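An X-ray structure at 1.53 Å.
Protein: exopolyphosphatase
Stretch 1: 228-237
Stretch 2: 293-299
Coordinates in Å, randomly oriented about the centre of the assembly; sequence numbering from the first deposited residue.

Stretch 1 (228-237) PYDPQKVHGK
Stretch 2, residues 293-299: LIVSDWG

Contact between residues 228-237 and 293-299 of the exopolyphosphatase chain, centred on Asp297, Val295 and His235. The two stretches bury 415 Å² of surface, both sides summed. Stretch 1 runs from a cis-Pro228 through a short, weakly bonded helix at about 231-234 into a type II turn, Val234 to Lys237; stretch 2 enters as an extended strand already under way before Leu293, and Asp297 (phi/psi -79/-19) is in loop. In register, His235 CA lies 5.0 Å from Ser296 CA and Gly236 CA 5.3 Å from Val295 CA, so the chains run antiparallel.

Val295 (-92/135) joins the backbones with both its polar atoms: its O accepts from Gly236 N at 2.8 Å (162° at hydrogen), and its N donates to Lys237 O at 2.9 Å (160°). Lys237 O also lies 3.5 Å from Ile294 CA in a CA-H...O contact. The turn that presents these groups is closed by Lys237 N to Val234 O, 3.0 Å. Gly236 adopts 88/-4, where a CB would jam against the carbonyl O of His235; glycine fits this corner. The buried valine side chains, both chi1 t, meet at Val234 CG1 to Val295 CG1, 4.0 Å, an apolar contact beside the paired backbones.

Asp297 has the largest area covered by the other stretch. Its CB points toward stretch 1, and chi1 t (-175°) with chi2 -106° brings OD2 to Tyr229 OH, which donates a 2.7 Å hydrogen bond. Tyr229, chi1 t and chi2 84°, also directs its CB toward the partner and receives the carboxylate at its ring edge. Asp297 OD1 lies 3.5 Å from Pro231 CB.

His235 (-61/127) starts sideways, but chi1 t (-170°) and chi2 -105° carry its ring to stretch 2. CD2 comes within 3.0 Å of Asp297 N, near the ring plane, and 3.6 Å of Ser296 CA. The ring is oblique to the five-membered ring of Trp298 (chi1 m), with centroids 5.8 Å apart and planes at 51°; His235 NE2 is hydrogen-bonded elsewhere in the structure. Ser296 points its CB away and uses OG to donate to Trp298 O at 2.8 Å, a local bond within stretch 2.

Asp230, chi1 t, caps the helix: OD1 accepts from Gln232 N at 3.0 Å, while OD2 forms a salt bridge with Lys233 NZ at 2.8 Å. Lys237 (m, m, t, m) folds back so that NZ donates to Lys233 O at 2.8 Å, tying the turn to the helix.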

# COMPACT_ATOMS: atom_id res chain seq x y z
N PRO A 228 0.79 20.39 -6.78
CA PRO A 228 0.34 19.00 -6.83
C PRO A 228 1.25 18.06 -6.06
O PRO A 228 2.38 18.41 -5.66
CB PRO A 228 0.41 18.67 -8.34
CG PRO A 228 0.41 20.02 -9.04
CD PRO A 228 1.13 20.93 -8.11
N TYR A 229 0.76 16.86 -5.85
CA TYR A 229 1.52 15.83 -5.16
C TYR A 229 2.83 15.65 -5.89
O TYR A 229 2.88 15.53 -7.10
CB TYR A 229 0.75 14.51 -5.10
CG TYR A 229 1.49 13.46 -4.27
CD1 TYR A 229 1.34 13.44 -2.90
CD2 TYR A 229 2.30 12.51 -4.85
CE1 TYR A 229 2.03 12.51 -2.11
CE2 TYR A 229 2.97 11.56 -4.09
CZ TYR A 229 2.82 11.57 -2.71
OH TYR A 229 3.48 10.64 -1.92
N ASP A 230 3.93 15.62 -5.14
CA ASP A 230 5.26 15.38 -5.68
C ASP A 230 5.95 14.47 -4.68
O ASP A 230 6.21 14.89 -3.54
CB ASP A 230 6.00 16.72 -5.80
CG ASP A 230 7.41 16.60 -6.36
OD1 ASP A 230 7.95 15.46 -6.51
OD2 ASP A 230 8.07 17.62 -6.65
N PRO A 231 6.25 13.23 -5.07
CA PRO A 231 6.92 12.30 -4.15
C PRO A 231 8.21 12.88 -3.55
O PRO A 231 8.52 12.58 -2.41
CB PRO A 231 7.26 11.10 -5.04
CG PRO A 231 6.57 11.25 -6.27
CD PRO A 231 6.11 12.65 -6.41
N GLN A 232 8.97 13.68 -4.30
CA GLN A 232 10.21 14.25 -3.76
C GLN A 232 9.98 15.15 -2.55
O GLN A 232 10.88 15.31 -1.71
CB GLN A 232 10.97 14.98 -4.86
CG GLN A 232 11.68 14.02 -5.79
CD GLN A 232 12.40 14.72 -6.96
OE1 GLN A 232 12.91 15.85 -6.83
NE2 GLN A 232 12.44 14.04 -8.10
N LYS A 233 8.81 15.76 -2.46
CA LYS A 233 8.48 16.69 -1.38
C LYS A 233 7.84 15.99 -0.19
O LYS A 233 7.67 16.60 0.86
CB LYS A 233 7.56 17.80 -1.89
CG LYS A 233 8.18 18.68 -3.00
CD LYS A 233 7.22 19.80 -3.34
CE LYS A 233 7.73 20.73 -4.41
NZ LYS A 233 7.40 20.23 -5.77
N VAL A 234 7.38 14.75 -0.38
CA VAL A 234 6.64 14.03 0.64
C VAL A 234 7.46 12.90 1.24
O VAL A 234 7.42 12.68 2.44
CB VAL A 234 5.31 13.49 0.05
CG1 VAL A 234 4.64 12.45 0.94
CG2 VAL A 234 4.35 14.66 -0.20
N HIS A 235 8.20 12.19 0.42
CA HIS A 235 9.00 11.07 0.91
C HIS A 235 10.03 11.54 1.93
O HIS A 235 10.81 12.43 1.65
CB HIS A 235 9.71 10.43 -0.26
CG HIS A 235 10.37 9.14 0.08
ND1 HIS A 235 11.73 9.01 0.25
CD2 HIS A 235 9.84 7.91 0.29
CE1 HIS A 235 12.00 7.75 0.55
NE2 HIS A 235 10.88 7.06 0.57
N GLY A 236 10.03 10.91 3.10
CA GLY A 236 10.95 11.26 4.16
C GLY A 236 10.45 12.35 5.09
O GLY A 236 11.11 12.63 6.08
N LYS A 237 9.29 12.94 4.83
CA LYS A 237 8.72 13.92 5.75
C LYS A 237 8.33 13.24 7.07
O LYS A 237 7.90 12.09 7.09
CB LYS A 237 7.48 14.59 5.14
CG LYS A 237 7.76 15.59 4.05
CD LYS A 237 8.62 16.77 4.57
CE LYS A 237 8.52 18.00 3.68
NZ LYS A 237 9.48 17.86 2.56
N LEU A 293 6.24 9.68 13.12
CA LEU A 293 6.60 8.70 12.13
C LEU A 293 7.19 9.41 10.92
O LEU A 293 7.05 10.63 10.77
CB LEU A 293 5.41 7.85 11.72
CG LEU A 293 4.18 8.56 11.13
CD1 LEU A 293 4.38 9.01 9.67
CD2 LEU A 293 2.95 7.63 11.24
N ILE A 294 7.86 8.64 10.08
CA ILE A 294 8.42 9.09 8.82
C ILE A 294 7.56 8.52 7.69
O ILE A 294 7.17 7.36 7.75
CB ILE A 294 9.91 8.60 8.66
CG1 ILE A 294 10.73 8.97 9.89
CG2 ILE A 294 10.57 9.20 7.41
CD1 ILE A 294 12.15 8.40 9.90
N VAL A 295 7.29 9.33 6.69
CA VAL A 295 6.43 8.94 5.56
C VAL A 295 7.28 8.36 4.44
O VAL A 295 8.30 8.90 4.07
CB VAL A 295 5.59 10.14 5.07
CG1 VAL A 295 4.72 9.78 3.86
CG2 VAL A 295 4.72 10.65 6.24
N SER A 296 6.83 7.24 3.88
CA SER A 296 7.41 6.68 2.67
C SER A 296 6.43 6.74 1.51
O SER A 296 5.28 6.36 1.65
CB SER A 296 7.80 5.22 2.89
OG SER A 296 8.33 4.69 1.69
N ASP A 297 6.92 7.22 0.38
CA ASP A 297 6.21 7.13 -0.89
C ASP A 297 6.31 5.75 -1.54
O ASP A 297 5.51 5.44 -2.40
CB ASP A 297 6.69 8.20 -1.87
CG ASP A 297 5.89 8.21 -3.14
OD1 ASP A 297 6.43 7.76 -4.19
OD2 ASP A 297 4.72 8.62 -3.15
N TRP A 298 7.29 4.95 -1.15
CA TRP A 298 7.49 3.62 -1.69
C TRP A 298 6.92 2.51 -0.78
O TRP A 298 6.95 2.61 0.44
CB TRP A 298 8.99 3.39 -1.85
CG TRP A 298 9.57 4.03 -3.09
CD1 TRP A 298 9.03 5.05 -3.83
CD2 TRP A 298 10.79 3.66 -3.74
NE1 TRP A 298 9.84 5.33 -4.91
CE2 TRP A 298 10.93 4.50 -4.86
CE3 TRP A 298 11.76 2.68 -3.49
CZ2 TRP A 298 12.02 4.39 -5.74
CZ3 TRP A 298 12.85 2.57 -4.39
CH2 TRP A 298 12.96 3.43 -5.47
N GLY A 299 6.43 1.45 -1.40
CA GLY A 299 5.86 0.32 -0.70
C GLY A 299 6.04 -0.94 -1.52
O GLY A 299 7.09 -1.14 -2.15